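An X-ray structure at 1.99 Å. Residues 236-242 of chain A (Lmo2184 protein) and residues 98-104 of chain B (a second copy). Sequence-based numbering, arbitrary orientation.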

ATOM      1  N   VAL A 236       1.412  -1.028  -8.419  1.00 15.18           N
ATOM      2  CA  VAL A 236       2.011  -0.239  -9.477  1.00 12.06           C
ATOM      3  C   VAL A 236       1.669  -0.811 -10.862  1.00 12.89           C
ATOM      4  O   VAL A 236       1.475  -0.079 -11.790  1.00 11.90           O
ATOM      5  CB  VAL A 236       3.530  -0.088  -9.284  1.00 14.63           C
ATOM      6  CG1 VAL A 236       4.160   0.604 -10.490  1.00 12.11           C
ATOM      7  CG2 VAL A 236       3.822   0.669  -7.996  1.00 11.44           C
ATOM      8  N   LYS A 237       1.608  -2.125 -10.965  1.00 12.98           N
ATOM      9  CA  LYS A 237       1.257  -2.756 -12.226  1.00 14.76           C
ATOM     10  C   LYS A 237      -0.151  -2.355 -12.637  1.00 15.84           C
ATOM     11  O   LYS A 237      -0.407  -2.072 -13.764  1.00 14.82           O
ATOM     12  CB  LYS A 237       1.388  -4.270 -12.167  1.00 14.52           C
ATOM     13  CG  LYS A 237       1.131  -4.947 -13.500  1.00 17.31           C
ATOM     14  CD  LYS A 237       1.907  -4.306 -14.632  1.00 20.36           C
ATOM     15  CE  LYS A 237       1.563  -4.919 -15.979  1.00 24.41           C
ATOM     16  NZ  LYS A 237       2.251  -4.308 -17.138  1.00 23.71           N
ATOM     17  N   MET A 238      -1.051  -2.310 -11.678  1.00 16.96           N
ATOM     18  CA  MET A 238      -2.418  -1.925 -11.908  1.00 17.55           C
ATOM     19  C   MET A 238      -2.434  -0.479 -12.425  1.00 16.62           C
ATOM     20  O   MET A 238      -3.153  -0.147 -13.340  1.00 13.80           O
ATOM     21  CB  MET A 238      -3.163  -2.067 -10.581  1.00 22.24           C
ATOM     22  CG  MET A 238      -4.624  -1.720 -10.545  1.00 25.93           C
ATOM     23  SD  MET A 238      -5.436  -2.343  -9.056  1.00 16.74           S
ATOM     24  CE  MET A 238      -4.593  -1.486  -7.750  1.00 16.02           C
ATOM     25  N   PHE A 239      -1.603   0.371 -11.834  1.00 12.91           N
ATOM     26  CA  PHE A 239      -1.528   1.755 -12.259  1.00 12.30           C
ATOM     27  C   PHE A 239      -1.047   1.804 -13.708  1.00 12.19           C
ATOM     28  O   PHE A 239      -1.525   2.586 -14.476  1.00 13.77           O
ATOM     29  CB  PHE A 239      -0.555   2.568 -11.410  1.00 11.95           C
ATOM     30  CG  PHE A 239      -0.994   2.810  -9.987  1.00 18.43           C
ATOM     31  CD1 PHE A 239      -2.283   2.561  -9.548  1.00 21.76           C
ATOM     32  CD2 PHE A 239      -0.090   3.330  -9.092  1.00 16.97           C
ATOM     33  CE1 PHE A 239      -2.624   2.806  -8.235  1.00 21.31           C
ATOM     34  CE2 PHE A 239      -0.429   3.579  -7.791  1.00 18.36           C
ATOM     35  CZ  PHE A 239      -1.701   3.323  -7.363  1.00 19.86           C
ATOM     36  N   ASP A 240      -0.094   0.942 -14.042  1.00 12.79           N
ATOM     37  CA  ASP A 240       0.456   0.879 -15.404  1.00 14.72           C
ATOM     38  C   ASP A 240      -0.653   0.614 -16.406  1.00 15.89           C
ATOM     39  O   ASP A 240      -0.720   1.253 -17.470  1.00 14.61           O
ATOM     40  CB  ASP A 240       1.542  -0.205 -15.497  1.00 11.99           C
ATOM     41  CG  ASP A 240       2.018  -0.443 -16.952  1.00 16.89           C
ATOM     42  OD1 ASP A 240       2.562   0.498 -17.557  1.00 14.04           O
ATOM     43  OD2 ASP A 240       1.770  -1.553 -17.481  1.00 20.99           O
ATOM     44  N   GLU A 241      -1.528  -0.362 -16.106  1.00 13.19           N
ATOM     45  CA  GLU A 241      -2.657  -0.605 -16.999  1.00 14.72           C
ATOM     46  C   GLU A 241      -3.564   0.622 -17.107  1.00 13.80           C
ATOM     47  O   GLU A 241      -4.129   0.888 -18.169  1.00 17.43           O
ATOM     48  CB  GLU A 241      -3.502  -1.800 -16.525  1.00 17.66           C
ATOM     49  CG  GLU A 241      -2.770  -3.098 -16.424  1.00 17.10           C
ATOM     50  CD  GLU A 241      -2.356  -3.698 -17.764  1.00 22.33           C
ATOM     51  OE1 GLU A 241      -2.873  -3.337 -18.849  1.00 18.39           O
ATOM     52  OE2 GLU A 241      -1.503  -4.590 -17.704  1.00 24.13           O
ATOM     53  N   GLU A 242      -3.753   1.353 -16.010  1.00 13.54           N
ATOM     54  CA  GLU A 242      -4.649   2.503 -16.069  1.00 18.35           C
ATOM     55  C   GLU A 242      -4.061   3.615 -16.942  1.00 19.21           C
ATOM     56  O   GLU A 242      -4.769   4.224 -17.756  1.00 17.96           O
ATOM     57  CB  GLU A 242      -4.927   3.019 -14.649  1.00 19.11           C
ATOM     58  CG  GLU A 242      -6.129   4.017 -14.615  1.00 29.87           C
ATOM     59  CD  GLU A 242      -5.810   5.443 -15.163  1.00 31.48           C
ATOM     60  OE1 GLU A 242      -4.670   5.933 -15.015  1.00 30.13           O
ATOM     61  OE2 GLU A 242      -6.739   6.075 -15.729  1.00 28.10           O
TER
ATOM     62  N   LYS B  98       2.444 -13.266 -20.039  1.00 14.06           N
ATOM     63  CA  LYS B  98       2.081 -12.415 -21.174  1.00 15.52           C
ATOM     64  C   LYS B  98       1.816 -10.989 -20.734  1.00 16.05           C
ATOM     65  O   LYS B  98       2.183 -10.031 -21.433  1.00 17.32           O
ATOM     66  CB  LYS B  98       0.822 -12.971 -21.847  1.00 21.55           C
ATOM     67  CG  LYS B  98       0.774 -12.838 -23.351  1.00 33.46           C
ATOM     68  CD  LYS B  98       1.680 -13.899 -24.012  1.00 41.09           C
ATOM     69  CE  LYS B  98       2.108 -13.481 -25.420  1.00 46.73           C
ATOM     70  NZ  LYS B  98       3.436 -14.062 -25.809  1.00 46.92           N
ATOM     71  N   THR B  99       1.131 -10.825 -19.591  1.00 12.95           N
ATOM     72  CA  THR B  99       0.759  -9.471 -19.172  1.00 15.94           C
ATOM     73  C   THR B  99       1.987  -8.623 -18.855  1.00 14.71           C
ATOM     74  O   THR B  99       1.939  -7.391 -18.982  1.00 15.90           O
ATOM     75  CB  THR B  99      -0.214  -9.560 -17.979  1.00 14.03           C
ATOM     76  OG1 THR B  99      -1.461 -10.151 -18.439  1.00 11.70           O
ATOM     77  CG2 THR B  99      -0.476  -8.148 -17.358  1.00 11.83           C
ATOM     78  N   LEU B 100       3.104  -9.256 -18.480  1.00 12.30           N
ATOM     79  CA  LEU B 100       4.364  -8.559 -18.256  1.00 15.56           C
ATOM     80  C   LEU B 100       5.294  -8.533 -19.470  1.00 17.55           C
ATOM     81  O   LEU B 100       6.379  -7.965 -19.376  1.00 17.44           O
ATOM     82  CB  LEU B 100       5.109  -9.197 -17.070  1.00 14.55           C
ATOM     83  CG  LEU B 100       4.788  -8.535 -15.723  1.00 16.51           C
ATOM     84  CD1 LEU B 100       5.379  -7.077 -15.659  1.00 18.45           C
ATOM     85  CD2 LEU B 100       3.281  -8.520 -15.475  1.00 17.06           C
ATOM     86  N   GLU B 101       4.898  -9.105 -20.609  1.00 20.69           N
ATOM     87  CA  GLU B 101       5.831  -9.246 -21.727  1.00 18.29           C
ATOM     88  C   GLU B 101       6.316  -7.891 -22.237  1.00 20.63           C
ATOM     89  O   GLU B 101       7.514  -7.697 -22.483  1.00 20.38           O
ATOM     90  CB  GLU B 101       5.169 -10.052 -22.850  1.00 16.05           C
ATOM     91  CG  GLU B 101       6.087 -10.220 -24.035  1.00 21.08           C
ATOM     92  CD  GLU B 101       5.499 -11.162 -25.090  1.00 27.94           C
ATOM     93  OE1 GLU B 101       4.301 -11.501 -25.005  1.00 26.59           O
ATOM     94  OE2 GLU B 101       6.239 -11.529 -26.007  1.00 27.73           O
ATOM     95  N   ALA B 102       5.411  -6.945 -22.394  1.00 18.08           N
ATOM     96  CA  ALA B 102       5.786  -5.657 -22.923  1.00 19.33           C
ATOM     97  C   ALA B 102       6.812  -4.984 -22.030  1.00 21.37           C
ATOM     98  O   ALA B 102       7.727  -4.362 -22.505  1.00 18.86           O
ATOM     99  CB  ALA B 102       4.567  -4.781 -23.129  1.00 23.12           C
ATOM    100  N   ASP B 103       6.631  -5.104 -20.732  1.00 17.61           N
ATOM    101  CA  ASP B 103       7.572  -4.551 -19.795  1.00 18.26           C
ATOM    102  C   ASP B 103       8.946  -5.216 -19.737  1.00 20.81           C
ATOM    103  O   ASP B 103       9.946  -4.547 -19.650  1.00 22.37           O
ATOM    104  CB  ASP B 103       6.999  -4.581 -18.387  1.00 23.96           C
ATOM    105  CG  ASP B 103       5.891  -3.579 -18.190  1.00 31.83           C
ATOM    106  OD1 ASP B 103       5.692  -2.749 -19.082  1.00 30.60           O
ATOM    107  OD2 ASP B 103       5.232  -3.642 -17.147  1.00 33.33           O
ATOM    108  N   LEU B 104       8.964  -6.542 -19.755  1.00 16.41           N
ATOM    109  CA  LEU B 104      10.201  -7.295 -19.571  1.00 18.08           C
ATOM    110  C   LEU B 104      10.930  -7.940 -20.730  1.00 21.13           C
ATOM    111  O   LEU B 104      12.073  -8.335 -20.566  1.00 22.24           O
ATOM    112  CB  LEU B 104       9.947  -8.401 -18.549  1.00 16.00           C
ATOM    113  CG  LEU B 104       9.169  -8.056 -17.296  1.00 18.23           C
ATOM    114  CD1 LEU B 104       8.946  -9.251 -16.388  1.00 14.96           C
ATOM    115  CD2 LEU B 104       9.888  -6.946 -16.569  1.00 18.98           C
TER
HETATM  116  O   HOH W   1       3.919  -5.489 -19.786  1.00 21.90           O
HETATM  117  O   HOH W   2       0.263  -5.165 -19.381  1.00 36.75           O
HETATM  118  O   HOH W   3       5.068   0.193 -18.763  1.00 32.12           O
HETATM  119  O   HOH W   4       2.868  -2.491 -19.804  1.00 42.46           O

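The chain A stretch is a run of helix, held by i to i+4 bonds such as E241(A) N to K237(A) O (3.1 Å). In chain B, E101(B) to L104(B) are helical, and the helix runs on beyond the stretch. The backbones stay well apart, with the CA atoms of K237(A) and L100(B) 8.9 Å from one another, so side chains and water must span the gap. Only 186 Å² is buried, and K237(A) contributes the largest share.

K237(A) points toward chain B, and its conformation explains its reach. Chi1 is t, chi2 turns to p, and chi3 and chi4 are both t; the single bend redirects the chain along its own helix, and the extended outer half brings the ammonium alongside the carboxylate of D240(A), three residues on, a little under one helical turn. There NZ donates to D240(A) OD2 at 2.8 Å and, across the interface, to D103(B) OD2 at 3.1 Å, both as salt bridges. A lysine suits this place because its cation offsets the repulsion between two carboxylates whose OD2 atoms lie just 4.1 Å apart. Water 4 also joins them, donating to D240(A) OD2 (2.7 Å) and D103(B) OD1 (2.9 Å).

The aliphatic part of the lysine has apolar company: K237(A) CE lies 4.0 Å from L100(B) CD2 and 4.1 Å from T99(B) CG2. L100(B) itself starts out sideways, but its end comes nearer, with chi1 off the wells at -92°.

The CA-to-CB bond of E241(A) likewise points sideways to chain B. With chi1 and chi2 both m, its end approaches chain B, bringing OE2 to 3.7 Å from T99(B) CG2 and into a long salt bridge with K237(A) NZ (3.8 Å). Water 2 completes this corner, accepting from K237(A) NZ (3.1 Å) and donating to E241(A) OE2 (2.5 Å) and T99(B) O (2.8 Å), so the threonine offers its methyl and its carbonyl to chain A.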